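PDB 4QT9: putative glucoamylase from Bacteroides caccae ATCC 43185, which probably hydrolyses glycosidic bonds in alpha-glucans or related sugars. Local coordinates for residues Met75-Gly80 against Ala93-Ile98; Arg107-Tyr112 against Glu172-Trp177; Pro201-Asn206 against Trp232-Ala237; Lys243-Glu248 against Arg296-Arg301. One frame throughout, in Å; residues are numbered along the deposited sequence.

Contact 1: residues Met75-Gly80 against Ala93-Ile98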
loop_
_atom_site.group_PDB
_atom_site.type_symbol
_atom_site.label_atom_id
_atom_site.label_comp_id
_atom_site.label_asym_id
_atom_site.label_seq_id
_atom_site.Cartn_x
_atom_site.Cartn_y
_atom_site.Cartn_z
HETATM N N MSE A 75 7.690 6.652 0.607
HETATM C CA MSE A 75 7.419 6.811 2.051
HETATM C C MSE A 75 8.467 6.054 2.847
HETATM O O MSE A 75 8.925 6.521 3.886
HETATM C CB MSE A 75 6.012 6.300 2.407
HETATM C CG MSE A 75 4.919 7.190 1.892
HETATM SE SE MSE A 75 3.182 6.384 2.239
HETATM C CE MSE A 75 2.341 7.914 3.201
ATOM N N ALA A 76 8.872 4.899 2.337
ATOM C CA ALA A 76 9.947 4.105 2.938
ATOM C C ALA A 76 11.293 4.881 2.848
ATOM O O ALA A 76 12.050 4.908 3.819
ATOM C CB ALA A 76 10.046 2.746 2.252
ATOM N N ILE A 77 11.550 5.571 1.722
ATOM C CA ILE A 77 12.777 6.352 1.543
ATOM C C ILE A 77 12.749 7.585 2.491
ATOM O O ILE A 77 13.760 7.887 3.132
ATOM C CB ILE A 77 12.948 6.720 0.054
ATOM C CG1 ILE A 77 13.321 5.466 -0.768
ATOM C CG2 ILE A 77 14.010 7.832 -0.123
ATOM C CD1 ILE A 77 13.260 5.613 -2.356
ATOM N N LEU A 78 11.564 8.231 2.627
ATOM C CA LEU A 78 11.324 9.393 3.504
ATOM C C LEU A 78 11.645 9.055 4.976
ATOM O O LEU A 78 12.356 9.804 5.646
ATOM C CB LEU A 78 9.862 9.840 3.348
ATOM C CG LEU A 78 9.494 11.294 3.594
ATOM C CD1 LEU A 78 10.219 12.230 2.651
ATOM C CD2 LEU A 78 8.036 11.481 3.350
ATOM N N ALA A 79 11.177 7.905 5.446
ATOM C CA ALA A 79 11.472 7.404 6.789
ATOM C C ALA A 79 12.996 7.184 6.970
ATOM O O ALA A 79 13.538 7.495 8.033
ATOM C CB ALA A 79 10.715 6.099 7.039
ATOM N N GLY A 80 13.666 6.699 5.921
ATOM C CA GLY A 80 15.111 6.463 5.918
ATOM C C GLY A 80 15.905 7.753 6.024
ATOM O O GLY A 80 16.879 7.840 6.782
ATOM N N ALA A 93 18.625 14.009 -3.792
ATOM C CA ALA A 93 19.037 13.571 -5.127
ATOM C C ALA A 93 18.094 12.431 -5.613
ATOM O O ALA A 93 17.677 12.455 -6.771
ATOM C CB ALA A 93 20.496 13.129 -5.130
ATOM N N ARG A 94 17.683 11.490 -4.708
ATOM C CA ARG A 94 16.769 10.419 -5.096
ATOM C C ARG A 94 15.361 10.954 -5.409
ATOM O O ARG A 94 14.790 10.550 -6.427
ATOM C CB ARG A 94 16.700 9.299 -4.039
ATOM C CG ARG A 94 15.635 8.199 -4.300
ATOM C CD ARG A 94 15.859 7.408 -5.587
ATOM N NE ARG A 94 17.101 6.656 -5.491
ATOM C CZ ARG A 94 17.180 5.411 -5.045
ATOM N NH1 ARG A 94 16.075 4.738 -4.728
ATOM N NH2 ARG A 94 18.355 4.813 -4.947
HETATM N N MSE A 95 14.806 11.850 -4.556
HETATM C CA MSE A 95 13.475 12.441 -4.774
HETATM C C MSE A 95 13.432 13.181 -6.110
HETATM O O MSE A 95 12.449 13.038 -6.835
HETATM C CB MSE A 95 13.055 13.390 -3.625
HETATM C CG MSE A 95 12.823 12.670 -2.286
HETATM SE SE MSE A 95 11.748 10.997 -2.384
HETATM C CE MSE A 95 11.674 10.611 -0.482
ATOM N N GLU A 96 14.499 13.938 -6.436
ATOM C CA GLU A 96 14.607 14.698 -7.692
ATOM C C GLU A 96 14.548 13.733 -8.887
ATOM O O GLU A 96 13.791 13.968 -9.829
ATOM C CB GLU A 96 15.894 15.547 -7.704
ATOM C CG GLU A 96 16.436 15.898 -9.085
ATOM C CD GLU A 96 15.646 16.883 -9.918
ATOM O OE1 GLU A 96 15.259 17.944 -9.380
ATOM O OE2 GLU A 96 15.474 16.627 -11.131
ATOM N N ARG A 97 15.325 12.628 -8.824
ATOM C CA ARG A 97 15.354 11.603 -9.862
ATOM C C ARG A 97 13.927 11.030 -10.050
ATOM O O ARG A 97 13.465 10.945 -11.194
ATOM C CB ARG A 97 16.355 10.489 -9.485
ATOM C CG ARG A 97 16.402 9.346 -10.503
ATOM C CD ARG A 97 17.464 8.291 -10.195
ATOM N NE ARG A 97 18.837 8.819 -10.298
ATOM C CZ ARG A 97 19.498 9.027 -11.433
ATOM N NH1 ARG A 97 18.915 8.777 -12.608
ATOM N NH2 ARG A 97 20.733 9.520 -11.409
ATOM N N ILE A 98 13.229 10.676 -8.937
ATOM C CA ILE A 98 11.871 10.129 -8.992
ATOM C C ILE A 98 10.884 11.143 -9.639
ATOM O O ILE A 98 10.164 10.792 -10.576
ATOM C CB ILE A 98 11.376 9.681 -7.593
ATOM C CG1 ILE A 98 12.197 8.448 -7.064
ATOM C CG2 ILE A 98 9.864 9.430 -7.631
ATOM C CD1 ILE A 98 12.019 8.166 -5.521
#

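Contact 2: residues Arg107-Tyr112 against Glu172-Trp177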
loop_
_atom_site.group_PDB
_atom_site.type_symbol
_atom_site.label_atom_id
_atom_site.label_comp_id
_atom_site.label_asym_id
_atom_site.label_seq_id
_atom_site.Cartn_x
_atom_site.Cartn_y
_atom_site.Cartn_z
ATOM N N ARG A 107 1.155 9.035 -18.827
ATOM C CA ARG A 107 0.001 9.422 -18.008
ATOM C C ARG A 107 -1.250 9.359 -18.869
ATOM O O ARG A 107 -1.159 9.532 -20.081
ATOM C CB ARG A 107 0.142 10.843 -17.414
ATOM C CG ARG A 107 1.416 11.104 -16.638
ATOM C CD ARG A 107 1.448 12.490 -16.024
ATOM N NE ARG A 107 0.585 12.576 -14.841
ATOM C CZ ARG A 107 0.572 13.610 -14.005
ATOM N NH1 ARG A 107 1.370 14.653 -14.213
ATOM N NH2 ARG A 107 -0.240 13.610 -12.952
ATOM N N PHE A 108 -2.411 9.108 -18.248
ATOM C CA PHE A 108 -3.709 8.955 -18.903
ATOM C C PHE A 108 -4.704 9.750 -18.118
ATOM O O PHE A 108 -5.115 9.342 -17.039
ATOM C CB PHE A 108 -4.054 7.439 -18.991
ATOM C CG PHE A 108 -2.914 6.632 -19.583
ATOM C CD1 PHE A 108 -1.902 6.128 -18.771
ATOM C CD2 PHE A 108 -2.770 6.510 -20.961
ATOM C CE1 PHE A 108 -0.810 5.454 -19.321
ATOM C CE2 PHE A 108 -1.696 5.808 -21.510
ATOM C CZ PHE A 108 -0.729 5.277 -20.681
ATOM N N HIS A 109 -4.990 10.964 -18.618
ATOM C CA HIS A 109 -5.836 12.000 -17.990
ATOM C C HIS A 109 -5.244 12.298 -16.605
ATOM O O HIS A 109 -5.951 12.307 -15.606
ATOM C CB HIS A 109 -7.325 11.593 -17.945
ATOM C CG HIS A 109 -8.005 11.729 -19.267
ATOM N ND1 HIS A 109 -8.552 12.928 -19.676
ATOM C CD2 HIS A 109 -8.188 10.813 -20.243
ATOM C CE1 HIS A 109 -9.058 12.704 -20.876
ATOM N NE2 HIS A 109 -8.857 11.450 -21.264
ATOM N N GLY A 110 -3.919 12.438 -16.565
ATOM C CA GLY A 110 -3.187 12.725 -15.338
ATOM C C GLY A 110 -2.921 11.537 -14.432
ATOM O O GLY A 110 -2.096 11.643 -13.524
ATOM N N ALA A 111 -3.627 10.413 -14.639
ATOM C CA ALA A 111 -3.455 9.224 -13.817
ATOM C C ALA A 111 -2.273 8.382 -14.335
ATOM O O ALA A 111 -1.976 8.379 -15.531
ATOM C CB ALA A 111 -4.737 8.387 -13.793
ATOM N N TYR A 112 -1.622 7.653 -13.439
ATOM C CA TYR A 112 -0.486 6.829 -13.838
ATOM C C TYR A 112 -0.916 5.380 -14.088
ATOM O O TYR A 112 -1.888 4.903 -13.486
ATOM C CB TYR A 112 0.637 6.918 -12.801
ATOM C CG TYR A 112 1.369 8.244 -12.850
ATOM C CD1 TYR A 112 2.318 8.504 -13.839
ATOM C CD2 TYR A 112 1.087 9.254 -11.935
ATOM C CE1 TYR A 112 3.013 9.713 -13.878
ATOM C CE2 TYR A 112 1.756 10.479 -11.980
ATOM C CZ TYR A 112 2.723 10.698 -12.953
ATOM O OH TYR A 112 3.415 11.876 -12.998
ATOM N N GLU A 172 -2.283 17.764 -11.541
ATOM C CA GLU A 172 -2.521 17.267 -12.891
ATOM C C GLU A 172 -3.372 15.984 -12.905
ATOM O O GLU A 172 -3.936 15.648 -13.952
ATOM C CB GLU A 172 -1.194 17.056 -13.631
ATOM C CG GLU A 172 -0.637 18.358 -14.179
ATOM C CD GLU A 172 0.738 18.303 -14.821
ATOM O OE1 GLU A 172 1.544 17.408 -14.469
ATOM O OE2 GLU A 172 1.020 19.193 -15.656
ATOM N N VAL A 173 -3.525 15.295 -11.765
ATOM C CA VAL A 173 -4.368 14.069 -11.768
ATOM C C VAL A 173 -5.844 14.432 -11.925
ATOM O O VAL A 173 -6.434 15.046 -11.022
ATOM C CB VAL A 173 -4.187 13.111 -10.564
ATOM C CG1 VAL A 173 -4.991 11.825 -10.783
ATOM C CG2 VAL A 173 -2.714 12.786 -10.327
ATOM N N ASP A 174 -6.447 14.018 -13.068
ATOM C CA ASP A 174 -7.863 14.317 -13.324
ATOM C C ASP A 174 -8.757 13.191 -12.762
ATOM O O ASP A 174 -9.233 12.326 -13.522
ATOM C CB ASP A 174 -8.133 14.560 -14.821
ATOM C CG ASP A 174 -9.516 15.153 -15.144
ATOM O OD1 ASP A 174 -10.401 15.143 -14.254
ATOM O OD2 ASP A 174 -9.712 15.613 -16.277
ATOM N N TRP A 175 -8.984 13.210 -11.425
ATOM C CA TRP A 175 -9.808 12.177 -10.760
ATOM C C TRP A 175 -11.229 12.177 -11.340
ATOM O O TRP A 175 -11.805 11.112 -11.572
ATOM C CB TRP A 175 -9.869 12.389 -9.227
ATOM C CG TRP A 175 -8.532 12.600 -8.588
ATOM C CD1 TRP A 175 -7.892 13.789 -8.397
ATOM C CD2 TRP A 175 -7.627 11.573 -8.134
ATOM N NE1 TRP A 175 -6.668 13.577 -7.796
ATOM C CE2 TRP A 175 -6.481 12.225 -7.622
ATOM C CE3 TRP A 175 -7.702 10.167 -8.051
ATOM C CZ2 TRP A 175 -5.391 11.512 -7.081
ATOM C CZ3 TRP A 175 -6.619 9.461 -7.528
ATOM C CH2 TRP A 175 -5.499 10.132 -7.020
ATOM N N ASP A 176 -11.763 13.387 -11.620
ATOM C CA ASP A 176 -13.117 13.576 -12.112
ATOM C C ASP A 176 -13.332 12.877 -13.456
ATOM O O ASP A 176 -14.434 12.402 -13.706
ATOM C CB ASP A 176 -13.444 15.073 -12.202
ATOM C CG ASP A 176 -14.864 15.354 -12.618
ATOM O OD1 ASP A 176 -15.750 15.378 -11.730
ATOM O OD2 ASP A 176 -15.093 15.565 -13.832
ATOM N N TRP A 177 -12.312 12.806 -14.309
ATOM C CA TRP A 177 -12.430 12.087 -15.586
ATOM C C TRP A 177 -12.880 10.630 -15.371
ATOM O O TRP A 177 -13.658 10.106 -16.155
ATOM C CB TRP A 177 -11.084 12.092 -16.346
ATOM C CG TRP A 177 -11.090 11.216 -17.561
ATOM C CD1 TRP A 177 -10.688 9.915 -17.631
ATOM C CD2 TRP A 177 -11.721 11.508 -18.812
ATOM N NE1 TRP A 177 -10.970 9.400 -18.876
ATOM C CE2 TRP A 177 -11.573 10.368 -19.633
ATOM C CE3 TRP A 177 -12.331 12.657 -19.351
ATOM C CZ2 TRP A 177 -12.024 10.333 -20.956
ATOM C CZ3 TRP A 177 -12.762 12.631 -20.673
ATOM C CH2 TRP A 177 -12.625 11.473 -21.455
HETATM O O HOH W 1 -8.421 15.095 -18.373
#

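Contact 3: residues Pro201-Asn206 against Trp232-Ala237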
loop_
_atom_site.group_PDB
_atom_site.type_symbol
_atom_site.label_atom_id
_atom_site.label_comp_id
_atom_site.label_asym_id
_atom_site.label_seq_id
_atom_site.Cartn_x
_atom_site.Cartn_y
_atom_site.Cartn_z
ATOM N N PRO A 201 -16.373 -0.247 -11.740
ATOM C CA PRO A 201 -16.666 0.863 -10.791
ATOM C C PRO A 201 -16.293 0.396 -9.372
ATOM O O PRO A 201 -16.601 -0.740 -9.038
ATOM C CB PRO A 201 -18.158 1.119 -10.989
ATOM C CG PRO A 201 -18.708 -0.161 -11.534
ATOM C CD PRO A 201 -17.600 -0.971 -12.142
ATOM N N ILE A 202 -15.597 1.212 -8.556
ATOM C CA ILE A 202 -15.123 0.723 -7.252
ATOM C C ILE A 202 -16.111 0.978 -6.104
ATOM O O ILE A 202 -16.417 2.127 -5.740
ATOM C CB ILE A 202 -13.701 1.261 -6.932
ATOM C CG1 ILE A 202 -12.692 0.697 -7.939
ATOM C CG2 ILE A 202 -13.266 0.939 -5.496
ATOM C CD1 ILE A 202 -11.593 1.646 -8.299
ATOM N N HIS A 203 -16.571 -0.130 -5.503
ATOM C CA HIS A 203 -17.485 -0.102 -4.373
ATOM C C HIS A 203 -16.752 -0.640 -3.144
ATOM O O HIS A 203 -15.969 -1.575 -3.273
ATOM C CB HIS A 203 -18.767 -0.924 -4.669
ATOM C CG HIS A 203 -19.489 -0.516 -5.926
ATOM N ND1 HIS A 203 -20.015 0.762 -6.083
ATOM C CD2 HIS A 203 -19.756 -1.238 -7.039
ATOM C CE1 HIS A 203 -20.586 0.765 -7.278
ATOM N NE2 HIS A 203 -20.460 -0.421 -7.886
ATOM N N GLY A 204 -16.999 -0.066 -1.966
ATOM C CA GLY A 204 -16.325 -0.558 -0.762
ATOM C C GLY A 204 -16.999 -1.760 -0.123
ATOM O O GLY A 204 -18.120 -2.094 -0.498
ATOM N N TYR A 205 -16.363 -2.415 0.871
ATOM C CA TYR A 205 -15.029 -2.073 1.350
ATOM C C TYR A 205 -13.996 -2.966 0.673
ATOM O O TYR A 205 -14.217 -4.164 0.507
ATOM C CB TYR A 205 -14.919 -2.199 2.909
ATOM C CG TYR A 205 -13.563 -1.745 3.419
ATOM C CD1 TYR A 205 -13.303 -0.400 3.667
ATOM C CD2 TYR A 205 -12.518 -2.650 3.583
ATOM C CE1 TYR A 205 -12.035 0.032 4.055
ATOM C CE2 TYR A 205 -11.246 -2.231 3.970
ATOM C CZ TYR A 205 -11.005 -0.887 4.186
ATOM O OH TYR A 205 -9.750 -0.486 4.585
ATOM N N ASN A 206 -12.861 -2.374 0.319
ATOM C CA ASN A 206 -11.685 -3.057 -0.240
ATOM C C ASN A 206 -10.489 -2.143 0.059
ATOM O O ASN A 206 -10.634 -1.169 0.784
ATOM C CB ASN A 206 -11.841 -3.479 -1.750
ATOM C CG ASN A 206 -12.072 -2.346 -2.720
ATOM O OD1 ASN A 206 -11.704 -1.204 -2.477
ATOM N ND2 ASN A 206 -12.687 -2.633 -3.850
ATOM N N TRP A 232 -18.606 4.697 -3.464
ATOM C CA TRP A 232 -17.862 3.881 -2.495
ATOM C C TRP A 232 -18.770 3.200 -1.441
ATOM O O TRP A 232 -18.647 1.992 -1.193
ATOM C CB TRP A 232 -16.802 4.709 -1.769
ATOM C CG TRP A 232 -16.106 3.976 -0.647
ATOM C CD1 TRP A 232 -16.341 4.111 0.688
ATOM C CD2 TRP A 232 -15.045 3.010 -0.774
ATOM N NE1 TRP A 232 -15.446 3.350 1.408
ATOM C CE2 TRP A 232 -14.666 2.630 0.533
ATOM C CE3 TRP A 232 -14.401 2.396 -1.870
ATOM C CZ2 TRP A 232 -13.657 1.669 0.777
ATOM C CZ3 TRP A 232 -13.409 1.444 -1.628
ATOM C CH2 TRP A 232 -13.020 1.117 -0.319
ATOM N N ALA A 233 -19.630 3.990 -0.786
ATOM C CA ALA A 233 -20.479 3.527 0.300
ATOM C C ALA A 233 -21.810 2.918 -0.164
ATOM O O ALA A 233 -22.472 2.250 0.635
ATOM C CB ALA A 233 -20.753 4.670 1.244
ATOM N N GLN A 234 -22.188 3.137 -1.441
ATOM C CA GLN A 234 -23.470 2.705 -2.025
ATOM C C GLN A 234 -24.643 2.996 -1.046
ATOM O O GLN A 234 -25.431 2.103 -0.704
ATOM C CB GLN A 234 -23.434 1.235 -2.462
ATOM C CG GLN A 234 -22.548 1.020 -3.673
ATOM C CD GLN A 234 -22.627 -0.413 -4.121
ATOM O OE1 GLN A 234 -22.200 -1.316 -3.419
ATOM N NE2 GLN A 234 -23.236 -0.664 -5.272
ATOM N N ASN A 235 -24.661 4.247 -0.535
ATOM C CA ASN A 235 -25.653 4.855 0.357
ATOM C C ASN A 235 -25.879 4.052 1.645
ATOM O O ASN A 235 -27.017 3.959 2.121
ATOM C CB ASN A 235 -26.976 5.076 -0.398
ATOM C CG ASN A 235 -26.763 5.915 -1.638
ATOM O OD1 ASN A 235 -26.444 7.104 -1.556
ATOM N ND2 ASN A 235 -26.793 5.280 -2.806
ATOM N N GLY A 236 -24.794 3.548 2.231
ATOM C CA GLY A 236 -24.903 2.771 3.461
ATOM C C GLY A 236 -24.848 1.265 3.308
ATOM O O GLY A 236 -24.704 0.574 4.312
ATOM N N ALA A 237 -24.919 0.726 2.073
ATOM C CA ALA A 237 -24.802 -0.734 1.842
ATOM C C ALA A 237 -23.423 -1.300 2.313
ATOM O O ALA A 237 -23.284 -2.499 2.513
ATOM C CB ALA A 237 -25.000 -1.040 0.363
#

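Contact 4: residues Lys243-Glu248 against Arg296-Arg301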
loop_
_atom_site.group_PDB
_atom_site.type_symbol
_atom_site.label_atom_id
_atom_site.label_comp_id
_atom_site.label_asym_id
_atom_site.label_seq_id
_atom_site.Cartn_x
_atom_site.Cartn_y
_atom_site.Cartn_z
ATOM N N LYS A 243 -20.037 -11.529 12.077
ATOM C CA LYS A 243 -18.975 -12.146 12.856
ATOM C C LYS A 243 -18.160 -13.093 12.001
ATOM O O LYS A 243 -18.702 -13.799 11.145
ATOM C CB LYS A 243 -19.561 -12.890 14.059
ATOM C CG LYS A 243 -20.262 -11.978 15.071
ATOM C CD LYS A 243 -19.363 -11.576 16.239
ATOM C CE LYS A 243 -19.330 -12.586 17.363
ATOM N NZ LYS A 243 -20.580 -12.595 18.164
ATOM N N VAL A 244 -16.840 -13.064 12.196
ATOM C CA VAL A 244 -15.868 -13.923 11.522
ATOM C C VAL A 244 -14.902 -14.360 12.612
ATOM O O VAL A 244 -14.374 -13.500 13.314
ATOM C CB VAL A 244 -15.121 -13.273 10.311
ATOM C CG1 VAL A 244 -14.266 -14.320 9.581
ATOM C CG2 VAL A 244 -16.075 -12.596 9.333
ATOM N N GLU A 245 -14.719 -15.687 12.808
ATOM C CA GLU A 245 -13.822 -16.266 13.827
ATOM C C GLU A 245 -14.200 -15.747 15.247
ATOM O O GLU A 245 -13.324 -15.546 16.087
ATOM C CB GLU A 245 -12.329 -15.962 13.493
ATOM C CG GLU A 245 -11.771 -16.533 12.187
ATOM C CD GLU A 245 -11.723 -18.046 12.049
ATOM O OE1 GLU A 245 -11.261 -18.726 12.998
ATOM O OE2 GLU A 245 -12.146 -18.553 10.982
ATOM N N GLY A 246 -15.497 -15.498 15.467
ATOM C CA GLY A 246 -16.048 -14.983 16.720
ATOM C C GLY A 246 -15.775 -13.511 16.959
ATOM O O GLY A 246 -16.041 -13.006 18.049
ATOM N N ILE A 247 -15.262 -12.790 15.922
ATOM C CA ILE A 247 -14.893 -11.372 15.996
ATOM C C ILE A 247 -15.848 -10.564 15.137
ATOM O O ILE A 247 -16.181 -10.959 14.025
ATOM C CB ILE A 247 -13.396 -11.156 15.606
ATOM C CG1 ILE A 247 -12.470 -11.922 16.574
ATOM C CG2 ILE A 247 -13.015 -9.650 15.571
ATOM C CD1 ILE A 247 -11.203 -12.408 16.016
ATOM N N GLU A 248 -16.295 -9.438 15.671
ATOM C CA GLU A 248 -17.257 -8.570 15.012
ATOM C C GLU A 248 -16.589 -7.632 13.996
ATOM O O GLU A 248 -15.689 -6.857 14.338
ATOM C CB GLU A 248 -18.033 -7.782 16.093
ATOM C CG GLU A 248 -19.017 -6.745 15.579
ATOM C CD GLU A 248 -20.297 -7.288 14.978
ATOM O OE1 GLU A 248 -21.093 -7.911 15.720
ATOM O OE2 GLU A 248 -20.523 -7.053 13.769
ATOM N N ARG A 296 -5.402 -13.479 12.409
ATOM C CA ARG A 296 -4.618 -14.163 13.431
ATOM C C ARG A 296 -5.424 -15.347 14.013
ATOM O O ARG A 296 -4.880 -16.451 14.133
ATOM C CB ARG A 296 -4.223 -13.155 14.524
ATOM C CG ARG A 296 -3.465 -13.773 15.701
ATOM C CD ARG A 296 -3.236 -12.766 16.806
ATOM N NE ARG A 296 -2.586 -13.364 17.965
ATOM C CZ ARG A 296 -3.242 -13.884 18.997
ATOM N NH1 ARG A 296 -4.567 -13.898 19.012
ATOM N NH2 ARG A 296 -2.579 -14.414 20.010
ATOM N N ALA A 297 -6.712 -15.122 14.340
ATOM C CA ALA A 297 -7.583 -16.164 14.889
ATOM C C ALA A 297 -7.682 -17.336 13.937
ATOM O O ALA A 297 -7.587 -18.466 14.403
ATOM C CB ALA A 297 -8.969 -15.605 15.183
ATOM N N TYR A 298 -7.831 -17.086 12.608
ATOM C CA TYR A 298 -7.906 -18.156 11.604
ATOM C C TYR A 298 -6.617 -18.982 11.578
ATOM O O TYR A 298 -6.700 -20.211 11.526
ATOM C CB TYR A 298 -8.206 -17.616 10.179
ATOM C CG TYR A 298 -8.155 -18.702 9.121
ATOM C CD1 TYR A 298 -6.955 -19.044 8.502
ATOM C CD2 TYR A 298 -9.282 -19.456 8.816
ATOM C CE1 TYR A 298 -6.871 -20.133 7.633
ATOM C CE2 TYR A 298 -9.217 -20.532 7.929
ATOM C CZ TYR A 298 -8.011 -20.858 7.326
ATOM O OH TYR A 298 -7.949 -21.912 6.446
ATOM N N CYS A 299 -5.429 -18.311 11.580
ATOM C CA CYS A 299 -4.125 -18.982 11.551
ATOM C C CYS A 299 -3.907 -19.790 12.814
ATOM O O CYS A 299 -3.361 -20.897 12.720
ATOM C CB CYS A 299 -2.993 -17.990 11.337
ATOM S SG CYS A 299 -3.066 -17.102 9.757
ATOM N N ILE A 300 -4.355 -19.274 13.997
ATOM C CA ILE A 300 -4.230 -20.018 15.270
ATOM C C ILE A 300 -5.126 -21.258 15.182
ATOM O O ILE A 300 -4.695 -22.341 15.551
ATOM C CB ILE A 300 -4.542 -19.121 16.514
ATOM C CG1 ILE A 300 -3.405 -18.079 16.714
ATOM C CG2 ILE A 300 -4.772 -19.968 17.806
ATOM C CD1 ILE A 300 -3.709 -16.975 17.623
ATOM N N ARG A 301 -6.337 -21.112 14.614
ATOM C CA ARG A 301 -7.248 -22.245 14.467
ATOM C C ARG A 301 -6.648 -23.273 13.518
ATOM O O ARG A 301 -6.689 -24.452 13.843
ATOM C CB ARG A 301 -8.640 -21.804 14.016
ATOM C CG ARG A 301 -9.661 -22.940 14.080
ATOM C CD ARG A 301 -11.054 -22.381 13.999
ATOM N NE ARG A 301 -11.266 -21.526 12.827
ATOM C CZ ARG A 301 -11.700 -21.965 11.653
ATOM N NH1 ARG A 301 -11.911 -23.261 11.457
ATOM N NH2 ARG A 301 -11.922 -21.116 10.664
#

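Contact 1: residues Met75-Gly80 against Ala93-Ile98
Ile-77 sets CG2 anti to its backbone N and CG1 anti to the carbonyl carbon (chi1 -71°), while in selenomethionine Met-95 chi2 (-46°) turns SE toward the facing helix and an extended chi3 carries CE on to Ile-77. Met-95 CE lies 3.6 Å from Ile-77 CG2, the two side chains sliding past each other in opposite directions. Met-95 CE also reaches Leu-78 CD1 at 3.8 Å, so one selenomethionine methyl serves two neighbours on the facing helix. The other branch of Ile-77 ends at CD1, 3.8 Å from Arg-94 NH1 and 4.3 Å from Ile-98 CD1. That guanidinium is engaged by Phe-36 O and Trp-37 O and lies on the Trp-37 ring. The two helices are consecutive, consistent with the alpha/alpha toroid fold; the axes of segments 75-80 and 93-98 approach to 11.4 Å, nearly antiparallel at 162°. Leu-78 and Met-95 both touch Val-148 of helix 135-152; Met-75 and Ala-76 face helix 392-406, and Leu-78 also reaches helix 409-415.

Contact 2: residues Arg107-Tyr112 against Glu172-Trp177
His-109 and Trp-177 lie face to face, and the type I' beta turn from Phe-108 to Ala-111 carries the histidine to that stack. The imidazole is parallel to the indole within 5°, its centroid 3.5 Å from that of the five-membered ring, with His-109 NE2 over Trp-177 CE2. Trp-190 meets both rings edge-to-face. An alanine in place of Trp-177 would probably leave the imidazole without its stacking partner and freer to turn. Asp-174 N donates to His-109 O at 3.1 Å, and Asp-174 OD1 accepts from Trp-177 N as an Asx motif. Just before the turn, the guanidinium of Arg-107 and the carboxylate of Glu-172, in the conformers described, are turned 67° apart; their salt bridge, Arg-107 NH1 to Glu-172 OE1 at 2.8 Å, rests on a weak hydrogen bond. Arg-107 NH2 bonds to Gly-110 O, in the carbonyl plane and on a lone pair. Gly-110 lets the loops close up: its CA makes a C-H...O contact with Glu-172 O at 3.3 Å.

Contact 3: residues Pro201-Asn206 against Trp232-Ala237
Trp-232 lays its indole across the loop 201-206, and its CB points away from that loop before the ring turns back. CG stands anti to the backbone N (chi1 173°). CD2 and CE2 lie under Gly-204 CA, which sits almost straight above the six-membered ring of Trp-232, 3.5 Å from its centroid and 4° off the normal, a close CH-pi contact. A CB on Gly-204 would clash with Trp-232 CE2, so the close approach depends on its absence. Trp-232 CE3 is 3.6 Å from Gly-204 N. Along the rim, Trp-232 CZ2 comes 3.6 Å from Tyr-205 CD1, the two rings being oblique. Trp-232 CZ3 approaches Ile-202 CG2 near the ring plane at 3.9 Å and Asn-206 OD1 at 3.3 Å. At the tip, Trp-232 CH2 lies 3.4 Å from Asn-206 OD1, an oxygen that also takes the N-H of Cys-208. A backbone bond ties Trp-232 to Gly-204: Gly-204 N donates to Trp-232 O at 2.7 Å, in the carbonyl plane and on a lone pair. Beside this, the Gln-234 amide stacks on the His-203 ring with planes 13° apart, NE2 over its centre; Gly-231 O binds His-203 ND1 and Arg-252 binds Gln-234 OE1. A cis peptide joins Gly-204 to Tyr-205. The contact fastens the end of helix 225-232 to the loop leading into helix 209-217, whose Met-209 and Tyr-212 also pack on the indole.

Contact 4: residues Lys243-Glu248 against Arg296-Arg301
Glu-245 and Arg-301 form the polar link between a beta hairpin and the end of a helix. Along the hairpin, strand 239-244 runs out at Val-244, where a type I' turn to Ile-247 begins, closed by Val-244 N to Ile-247 O and Ile-247 N to Val-244 O. Glu-245 follows in the turn, its CB 3.8 Å from Ala-297 CB. CG is anti to the carbonyl carbon (chi1 -62°), and the chain then bends at chi2 (-63°). Its carboxylate is gripped side-on in a salt bridge: Arg-301 NE donates to Glu-245 OE1 at 2.8 Å and Arg-301 NH2 to Glu-245 OE2 at 2.6 Å, each oxygen using its syn lone pair, with the two planes only 11° apart. Glu-245 OE2 also lies at the ring edge of Tyr-298, 3.7 Å from Tyr-298 CD2. An alanine in place of Glu-245 would probably leave the Arg-301 guanidinium without this paired charge and freer to swing. Gly-246 comes next, at positive phi. Ile-247 then brings CD1 to 4.0 Å from Ala-297 CB. The same isoleucine rests on Asn-290, Leu-293 and Val-294, so the two-stranded antiparallel sheet lies against helix 284-301, with Tyr-298 turned to Leu-316 and Pro-330.

How the contacts relate
Contacts 1 and 3 are buried, contact 2 is partly so, and contact 4 lies at the surface. The chemistry follows: contact 1 joins two helices mainly through methyl groups, contact 3 sets a loop against one face and the rim of an indole, with one backbone bond and an amide-imidazole stack, and contacts 2 and 4 add salt bridges, the one in contact 4 the better aligned. Helix 135-152 borders both contact 1 and contact 2, whose centres are about 23 Å apart. Strand 239-244 begins just after the 232-237 segment of contact 3 and ends in the turn of contact 4. Contacts 1 and 4, about 38 Å apart between centres, lie on opposite sides of the chain's centre.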